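Local structure of cupin 2 conserved barrel domain protein (Desulfovibrio desulfuricans subsp. desulfuricans str. G20, 2Q30) at residues V23-I35 against T98-I110. The protein is of unknown function but belongs to the RmlC-like cupins, which share a double-stranded beta-helix fold. Numbering follows the deposited sequence.
Sequences VMELVHESENFKI and TDMKVLVTIAPPI
Lys34 and Ile106 face each other as an antiparallel hydrogen-bonded pair: Lys34 N donates to Ile106 O at 3.0 Å, and Ile106 N returns a bond to Lys34 O at 2.8 Å. One step along, Ile35 and Thr105 form a non-hydrogen-bonded pair whose side chains lie side by side and point the same way. With CG2 of Ile35 anti to the backbone N, that methyl reaches Leu103, where it meets CD1 at 3.4 Å, a tight fit. The same Leu103 methyl also touches CG2 of Val27, so one leucine bridges two residues of the neighbouring hairpin. On the other flank of Thr105, CG2 approaches the Phe33 ring obliquely, 3.6 Å from CD2, while Ile35 CD1 packs over one face of that ring, toward its rim. Toward the other end of the strand, Lys101 NZ stays 4.1 Å from Glu25 OE2, beyond a salt bridge, and a water 2.8 Å from OE2 and from NZ links the two charges.

Beyond the paired strands the chain turns through a cis peptide bond before Pro108, and Pro109 folds back over the loop 30-33. Its CB packs against CB of Lys34, and its CG lies 3.1 Å from Ser30 O. In the cupin double-stranded beta-helix, the pairing of Lys34 and Ile35 with Ile106 and Thr105 joins strand 34-40 to the last strand, 100-107, with strand 23-29 outermost within this chain. That strand carries a classic beta bulge, where Val27 N and His28 N both donate to Ile35 O, and Ser30 OG closes an ST turn by accepting from Asn32 N. Glu56 of the second subunit binds both Ser30 OG and Asn32 ND2, and Asn58 of that subunit bonds to Thr105 OG1, placing this end of the sheet at the dimer interface. Lys101 NZ hydrogen-bonds to Leu11 O.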
ATOM      1  N   VAL A  23       2.669  -6.372  16.251  1.00 31.82           N
ATOM      2  CA  VAL A  23       1.221  -6.517  16.207  1.00 32.83           C
ATOM      3  C   VAL A  23       0.843  -6.692  14.740  1.00 34.77           C
ATOM      4  O   VAL A  23       1.257  -5.894  13.894  1.00 34.20           O
ATOM      5  CB  VAL A  23       0.467  -5.271  16.761  1.00 33.82           C
ATOM      6  CG1 VAL A  23      -1.035  -5.354  16.465  1.00 30.51           C
ATOM      7  CG2 VAL A  23       0.682  -5.110  18.279  1.00 28.74           C
HETATM    8  N   MSE A  24       0.030  -7.704  14.472  1.00 35.32           N
HETATM    9  CA  MSE A  24      -0.486  -8.036  13.140  1.00 36.88           C
HETATM   10  C   MSE A  24      -1.975  -7.811  13.164  1.00 33.95           C
HETATM   11  O   MSE A  24      -2.637  -8.346  14.035  1.00 31.95           O
HETATM   12  CB  MSE A  24      -0.213  -9.505  12.821  1.00 37.10           C
HETATM   13  CG  MSE A  24      -0.978 -10.067  11.609  1.00 42.33           C
HETATM   14 SE   MSE A  24      -0.304 -11.812  11.128  0.75 48.55          SE
HETATM   15  CE  MSE A  24      -1.887 -12.507  10.204  1.00 48.51           C
ATOM     16  N   GLU A  25      -2.508  -7.062  12.201  1.00 33.07           N
ATOM     17  CA  GLU A  25      -3.964  -6.796  12.138  1.00 33.31           C
ATOM     18  C   GLU A  25      -4.486  -7.022  10.732  1.00 32.50           C
ATOM     19  O   GLU A  25      -3.923  -6.508   9.791  1.00 30.68           O
ATOM     20  CB  GLU A  25      -4.288  -5.368  12.603  1.00 32.99           C
ATOM     21  CG  GLU A  25      -3.981  -5.104  14.073  1.00 37.41           C
ATOM     22  CD  GLU A  25      -3.864  -3.614  14.454  1.00 39.73           C
ATOM     23  OE1 GLU A  25      -4.618  -3.162  15.343  1.00 49.64           O
ATOM     24  OE2 GLU A  25      -2.989  -2.909  13.900  1.00 41.74           O
ATOM     25  N   LEU A  26      -5.582  -7.758  10.612  1.00 32.01           N
ATOM     26  CA  LEU A  26      -6.208  -8.030   9.331  1.00 33.55           C
ATOM     27  C   LEU A  26      -6.968  -6.792   8.918  1.00 32.64           C
ATOM     28  O   LEU A  26      -7.778  -6.294   9.686  1.00 33.63           O
ATOM     29  CB  LEU A  26      -7.191  -9.193   9.432  1.00 34.19           C
ATOM     30  CG  LEU A  26      -7.858  -9.646   8.123  1.00 34.04           C
ATOM     31  CD1 LEU A  26      -6.800 -10.061   7.067  1.00 34.39           C
ATOM     32  CD2 LEU A  26      -8.785 -10.789   8.447  1.00 36.06           C
ATOM     33  N   VAL A  27      -6.680  -6.291   7.723  1.00 30.45           N
ATOM     34  CA  VAL A  27      -7.343  -5.099   7.199  1.00 31.34           C
ATOM     35  C   VAL A  27      -8.468  -5.568   6.302  1.00 31.74           C
ATOM     36  O   VAL A  27      -9.595  -5.112   6.429  1.00 30.63           O
ATOM     37  CB  VAL A  27      -6.337  -4.162   6.491  1.00 29.93           C
ATOM     38  CG1 VAL A  27      -7.022  -2.958   5.796  1.00 31.93           C
ATOM     39  CG2 VAL A  27      -5.272  -3.693   7.518  1.00 28.95           C
ATOM     40  N   HIS A  28      -8.155  -6.480   5.397  1.00 30.18           N
ATOM     41  CA  HIS A  28      -9.131  -6.978   4.438  1.00 31.16           C
ATOM     42  C   HIS A  28      -8.742  -8.376   3.960  1.00 30.93           C
ATOM     43  O   HIS A  28      -7.544  -8.718   3.879  1.00 30.41           O
ATOM     44  CB  HIS A  28      -9.177  -5.999   3.259  1.00 29.18           C
ATOM     45  CG  HIS A  28     -10.159  -6.351   2.195  1.00 30.79           C
ATOM     46  ND1 HIS A  28     -11.499  -6.042   2.290  1.00 31.67           N
ATOM     47  CD2 HIS A  28      -9.994  -6.962   1.003  1.00 29.31           C
ATOM     48  CE1 HIS A  28     -12.120  -6.447   1.198  1.00 33.57           C
ATOM     49  NE2 HIS A  28     -11.231  -7.015   0.404  1.00 34.47           N
ATOM     50  N   GLU A  29      -9.757  -9.188   3.688  1.00 31.15           N
ATOM     51  CA  GLU A  29      -9.524 -10.457   3.056  1.00 33.35           C
ATOM     52  C   GLU A  29     -10.712 -10.808   2.150  1.00 31.96           C
ATOM     53  O   GLU A  29     -11.859 -10.754   2.573  1.00 30.96           O
ATOM     54  CB  GLU A  29      -9.246 -11.540   4.094  1.00 33.81           C
ATOM     55  CG  GLU A  29      -8.812 -12.833   3.447  1.00 40.74           C
ATOM     56  CD  GLU A  29      -8.319 -13.894   4.417  1.00 42.34           C
ATOM     57  OE1 GLU A  29      -8.516 -13.751   5.658  1.00 52.79           O
ATOM     58  OE2 GLU A  29      -7.758 -14.896   3.899  1.00 55.30           O
ATOM     59  N   SER A  30     -10.404 -11.132   0.901  1.00 30.27           N
ATOM     60  CA  SER A  30     -11.405 -11.555  -0.088  1.00 31.01           C
ATOM     61  C   SER A  30     -10.748 -12.592  -0.977  1.00 30.87           C
ATOM     62  O   SER A  30      -9.622 -12.996  -0.744  1.00 32.42           O
ATOM     63  CB  SER A  30     -11.813 -10.342  -0.938  1.00 30.11           C
ATOM     64  OG  SER A  30     -10.700  -9.869  -1.681  1.00 30.48           O
ATOM     65  N   GLU A  31     -11.488 -13.041  -1.970  1.00 33.50           N
ATOM     66  CA  GLU A  31     -10.982 -13.901  -3.045  1.00 34.00           C
ATOM     67  C   GLU A  31      -9.784 -13.279  -3.824  1.00 33.67           C
ATOM     68  O   GLU A  31      -8.892 -14.012  -4.271  1.00 31.88           O
ATOM     69  CB  GLU A  31     -12.141 -14.157  -4.019  1.00 36.31           C
ATOM     70  CG  GLU A  31     -12.665 -12.829  -4.684  1.00 43.13           C
ATOM     71  CD  GLU A  31     -14.174 -12.747  -4.827  1.00 51.76           C
ATOM     72  OE1 GLU A  31     -14.785 -13.688  -5.386  1.00 57.19           O
ATOM     73  OE2 GLU A  31     -14.733 -11.711  -4.388  1.00 49.66           O
ATOM     74  N   ASN A  32      -9.736 -11.933  -3.906  1.00 33.60           N
ATOM     75  CA  ASN A  32      -8.770 -11.195  -4.717  1.00 32.13           C
ATOM     76  C   ASN A  32      -7.444 -10.899  -4.035  1.00 32.53           C
ATOM     77  O   ASN A  32      -6.382 -11.040  -4.645  1.00 32.75           O
ATOM     78  CB  ASN A  32      -9.416  -9.898  -5.189  1.00 32.98           C
ATOM     79  CG  ASN A  32     -10.689 -10.137  -5.959  1.00 31.22           C
ATOM     80  OD1 ASN A  32     -10.695 -10.902  -6.909  1.00 30.01           O
ATOM     81  ND2 ASN A  32     -11.779  -9.507  -5.543  1.00 33.48           N
ATOM     82  N   PHE A  33      -7.502 -10.446  -2.787  1.00 30.46           N
ATOM     83  CA  PHE A  33      -6.304 -10.251  -1.982  1.00 29.30           C
ATOM     84  C   PHE A  33      -6.546 -10.279  -0.466  1.00 29.32           C
ATOM     85  O   PHE A  33      -7.679 -10.223   0.006  1.00 26.35           O
ATOM     86  CB  PHE A  33      -5.509  -8.978  -2.389  1.00 30.58           C
ATOM     87  CG  PHE A  33      -6.344  -7.716  -2.612  1.00 28.48           C
ATOM     88  CD1 PHE A  33      -7.562  -7.467  -1.949  1.00 28.91           C
ATOM     89  CD2 PHE A  33      -5.837  -6.711  -3.449  1.00 35.14           C
ATOM     90  CE1 PHE A  33      -8.262  -6.268  -2.173  1.00 32.76           C
ATOM     91  CE2 PHE A  33      -6.541  -5.505  -3.652  1.00 32.08           C
ATOM     92  CZ  PHE A  33      -7.752  -5.303  -3.011  1.00 31.43           C
ATOM     93  N   LYS A  34      -5.446 -10.387   0.272  1.00 29.28           N
ATOM     94  CA  LYS A  34      -5.427 -10.291   1.724  1.00 29.76           C
ATOM     95  C   LYS A  34      -4.556  -9.089   2.016  1.00 29.73           C
ATOM     96  O   LYS A  34      -3.494  -8.939   1.406  1.00 30.71           O
ATOM     97  CB  LYS A  34      -4.854 -11.551   2.373  1.00 30.72           C
ATOM     98  CG  LYS A  34      -4.820 -11.502   3.901  1.00 31.45           C
ATOM     99  CD  LYS A  34      -4.399 -12.863   4.443  1.00 35.66           C
ATOM    100  CE  LYS A  34      -4.422 -12.936   5.931  1.00 43.89           C
ATOM    101  NZ  LYS A  34      -4.062 -14.320   6.394  1.00 45.75           N
ATOM    102  N   ILE A  35      -5.041  -8.221   2.891  1.00 29.78           N
ATOM    103  CA  ILE A  35      -4.373  -7.006   3.268  1.00 29.15           C
ATOM    104  C   ILE A  35      -4.229  -7.065   4.783  1.00 28.79           C
ATOM    105  O   ILE A  35      -5.242  -7.165   5.500  1.00 29.53           O
ATOM    106  CB  ILE A  35      -5.167  -5.758   2.834  1.00 28.84           C
ATOM    107  CG1 ILE A  35      -5.506  -5.803   1.348  1.00 31.20           C
ATOM    108  CG2 ILE A  35      -4.368  -4.497   3.146  1.00 33.98           C
ATOM    109  CD1 ILE A  35      -6.346  -4.577   0.831  1.00 28.74           C
ATOM    110  N   THR A  98      12.904   2.454  13.634  1.00 32.56           N
ATOM    111  CA  THR A  98      12.093   3.336  14.471  1.00 31.93           C
ATOM    112  C   THR A  98      10.770   2.606  14.675  1.00 31.64           C
ATOM    113  O   THR A  98      10.539   1.526  14.103  1.00 32.07           O
ATOM    114  CB  THR A  98      11.781   4.704  13.785  1.00 33.67           C
ATOM    115  OG1 THR A  98      10.951   4.508  12.627  1.00 34.26           O
ATOM    116  CG2 THR A  98      13.038   5.446  13.369  1.00 30.46           C
ATOM    117  N   ASP A  99       9.867   3.201  15.463  1.00 32.46           N
ATOM    118  CA  ASP A  99       8.478   2.664  15.558  1.00 31.67           C
ATOM    119  C   ASP A  99       7.948   2.738  14.117  1.00 31.71           C
ATOM    120  O   ASP A  99       8.148   3.740  13.432  1.00 31.38           O
ATOM    121  CB  ASP A  99       7.589   3.471  16.480  1.00 31.55           C
ATOM    122  CG  ASP A  99       7.990   3.375  17.940  1.00 29.27           C
ATOM    123  OD1 ASP A  99       8.845   2.559  18.317  1.00 34.63           O
ATOM    124  OD2 ASP A  99       7.373   4.104  18.718  1.00 34.13           O
HETATM  125  N   MSE A 100       7.303   1.671  13.667  1.00 32.73           N
HETATM  126  CA  MSE A 100       6.990   1.529  12.260  1.00 30.85           C
HETATM  127  C   MSE A 100       5.712   0.774  12.018  1.00 31.26           C
HETATM  128  O   MSE A 100       5.377  -0.155  12.761  1.00 33.65           O
HETATM  129  CB  MSE A 100       8.133   0.744  11.635  1.00 29.13           C
HETATM  130  CG  MSE A 100       8.196   0.715  10.134  1.00 38.33           C
HETATM  131 SE   MSE A 100       9.420  -0.685   9.601  0.75 35.86          SE
HETATM  132  CE  MSE A 100       8.248  -2.113   9.570  1.00 33.36           C
ATOM    133  N   LYS A 101       4.995   1.180  10.975  1.00 31.04           N
ATOM    134  CA  LYS A 101       3.832   0.442  10.525  1.00 29.56           C
ATOM    135  C   LYS A 101       3.945   0.214   9.024  1.00 30.29           C
ATOM    136  O   LYS A 101       4.320   1.127   8.256  1.00 31.54           O
ATOM    137  CB  LYS A 101       2.522   1.102  10.919  1.00 29.07           C
ATOM    138  CG  LYS A 101       1.310   0.232  10.697  1.00 29.55           C
ATOM    139  CD  LYS A 101       0.051   0.852  11.277  1.00 27.18           C
ATOM    140  CE  LYS A 101      -1.195  -0.036  11.116  1.00 31.07           C
ATOM    141  NZ  LYS A 101      -2.365   0.549  11.877  1.00 27.95           N
ATOM    142  N   VAL A 102       3.630  -1.017   8.623  1.00 31.02           N
ATOM    143  CA  VAL A 102       3.610  -1.412   7.218  1.00 30.98           C
ATOM    144  C   VAL A 102       2.288  -2.067   6.860  1.00 30.51           C
ATOM    145  O   VAL A 102       1.604  -2.578   7.729  1.00 29.99           O
ATOM    146  CB  VAL A 102       4.792  -2.363   6.842  1.00 32.06           C
ATOM    147  CG1 VAL A 102       6.121  -1.678   7.149  1.00 30.20           C
ATOM    148  CG2 VAL A 102       4.671  -3.718   7.534  1.00 31.12           C
ATOM    149  N   LEU A 103       1.958  -2.026   5.569  1.00 31.60           N
ATOM    150  CA  LEU A 103       0.763  -2.651   5.022  1.00 29.97           C
ATOM    151  C   LEU A 103       1.212  -3.667   4.005  1.00 30.08           C
ATOM    152  O   LEU A 103       1.988  -3.350   3.120  1.00 32.00           O
ATOM    153  CB  LEU A 103      -0.125  -1.616   4.341  1.00 28.56           C
ATOM    154  CG  LEU A 103      -1.519  -2.131   3.943  1.00 27.93           C
ATOM    155  CD1 LEU A 103      -2.321  -2.620   5.163  1.00 28.17           C
ATOM    156  CD2 LEU A 103      -2.273  -1.000   3.227  1.00 31.05           C
ATOM    157  N   VAL A 104       0.698  -4.878   4.128  1.00 31.61           N
ATOM    158  CA  VAL A 104       1.037  -5.955   3.234  1.00 30.38           C
ATOM    159  C   VAL A 104      -0.204  -6.335   2.464  1.00 30.43           C
ATOM    160  O   VAL A 104      -1.218  -6.552   3.076  1.00 31.03           O
ATOM    161  CB  VAL A 104       1.563  -7.178   4.027  1.00 32.82           C
ATOM    162  CG1 VAL A 104       1.929  -8.354   3.055  1.00 30.01           C
ATOM    163  CG2 VAL A 104       2.747  -6.763   4.874  1.00 31.01           C
ATOM    164  N   THR A 105      -0.094  -6.413   1.137  1.00 29.90           N
ATOM    165  CA  THR A 105      -1.149  -6.857   0.222  1.00 30.24           C
ATOM    166  C   THR A 105      -0.596  -8.086  -0.493  1.00 30.97           C
ATOM    167  O   THR A 105       0.480  -8.024  -1.086  1.00 29.18           O
ATOM    168  CB  THR A 105      -1.555  -5.778  -0.800  1.00 30.37           C
ATOM    169  OG1 THR A 105      -1.993  -4.620  -0.068  1.00 33.67           O
ATOM    170  CG2 THR A 105      -2.705  -6.299  -1.689  1.00 29.19           C
ATOM    171  N   ILE A 106      -1.331  -9.179  -0.407  1.00 29.27           N
ATOM    172  CA  ILE A 106      -0.948 -10.488  -0.924  1.00 31.39           C
ATOM    173  C   ILE A 106      -1.994 -10.887  -1.952  1.00 29.27           C
ATOM    174  O   ILE A 106      -3.169 -10.901  -1.620  1.00 28.36           O
ATOM    175  CB  ILE A 106      -0.914 -11.527   0.223  1.00 32.03           C
ATOM    176  CG1 ILE A 106      -0.109 -10.998   1.438  1.00 34.46           C
ATOM    177  CG2 ILE A 106      -0.366 -12.838  -0.294  1.00 30.29           C
ATOM    178  CD1 ILE A 106      -0.241 -11.866   2.680  1.00 36.35           C
ATOM    179  N   ALA A 107      -1.564 -11.190  -3.183  1.00 30.17           N
ATOM    180  CA  ALA A 107      -2.467 -11.568  -4.301  1.00 30.74           C
ATOM    181  C   ALA A 107      -1.872 -12.671  -5.192  1.00 31.89           C
ATOM    182  O   ALA A 107      -0.704 -12.585  -5.560  1.00 32.50           O
ATOM    183  CB  ALA A 107      -2.788 -10.384  -5.159  1.00 28.87           C
ATOM    184  N   PRO A 108      -2.614 -13.776  -5.411  1.00 33.65           N
ATOM    185  CA  PRO A 108      -3.878 -14.136  -4.767  1.00 35.45           C
ATOM    186  C   PRO A 108      -3.644 -14.362  -3.253  1.00 34.72           C
ATOM    187  O   PRO A 108      -2.489 -14.493  -2.836  1.00 33.46           O
ATOM    188  CB  PRO A 108      -4.275 -15.452  -5.447  1.00 34.35           C
ATOM    189  CG  PRO A 108      -3.494 -15.468  -6.733  1.00 36.98           C
ATOM    190  CD  PRO A 108      -2.202 -14.791  -6.393  1.00 34.13           C
ATOM    191  N   PRO A 109      -4.709 -14.374  -2.434  1.00 36.14           N
ATOM    192  CA  PRO A 109      -4.513 -14.575  -0.990  1.00 40.07           C
ATOM    193  C   PRO A 109      -4.106 -16.030  -0.643  1.00 42.46           C
ATOM    194  O   PRO A 109      -4.460 -16.947  -1.384  1.00 42.07           O
ATOM    195  CB  PRO A 109      -5.869 -14.195  -0.385  1.00 38.79           C
ATOM    196  CG  PRO A 109      -6.811 -14.023  -1.525  1.00 38.17           C
ATOM    197  CD  PRO A 109      -6.129 -14.250  -2.801  1.00 37.44           C
ATOM    198  N   ILE A 110      -3.372 -16.211   0.461  1.00 47.43           N
ATOM    199  CA  ILE A 110      -2.880 -17.539   0.893  1.00 49.46           C
ATOM    200  C   ILE A 110      -4.014 -18.341   1.571  1.00 52.78           C
ATOM    201  O   ILE A 110      -4.217 -19.529   1.278  1.00 51.62           O
ATOM    202  CB  ILE A 110      -1.689 -17.474   1.928  1.00 51.90           C
ATOM    203  CG1 ILE A 110      -0.545 -16.556   1.477  1.00 52.77           C
ATOM    204  CG2 ILE A 110      -1.152 -18.890   2.225  1.00 50.89           C
ATOM    205  CD1 ILE A 110       0.066 -16.937   0.172  1.00 58.91           C
ATOM    206  OXT ILE A 110      -4.714 -17.814   2.455  1.00 54.45           O
TER
HETATM  207  O   HOH W   1      -1.671  -0.513  14.419  1.00 23.45           O
HETATM  208  O   HOH W   2      -4.080  -1.590  11.066  1.00 26.55           O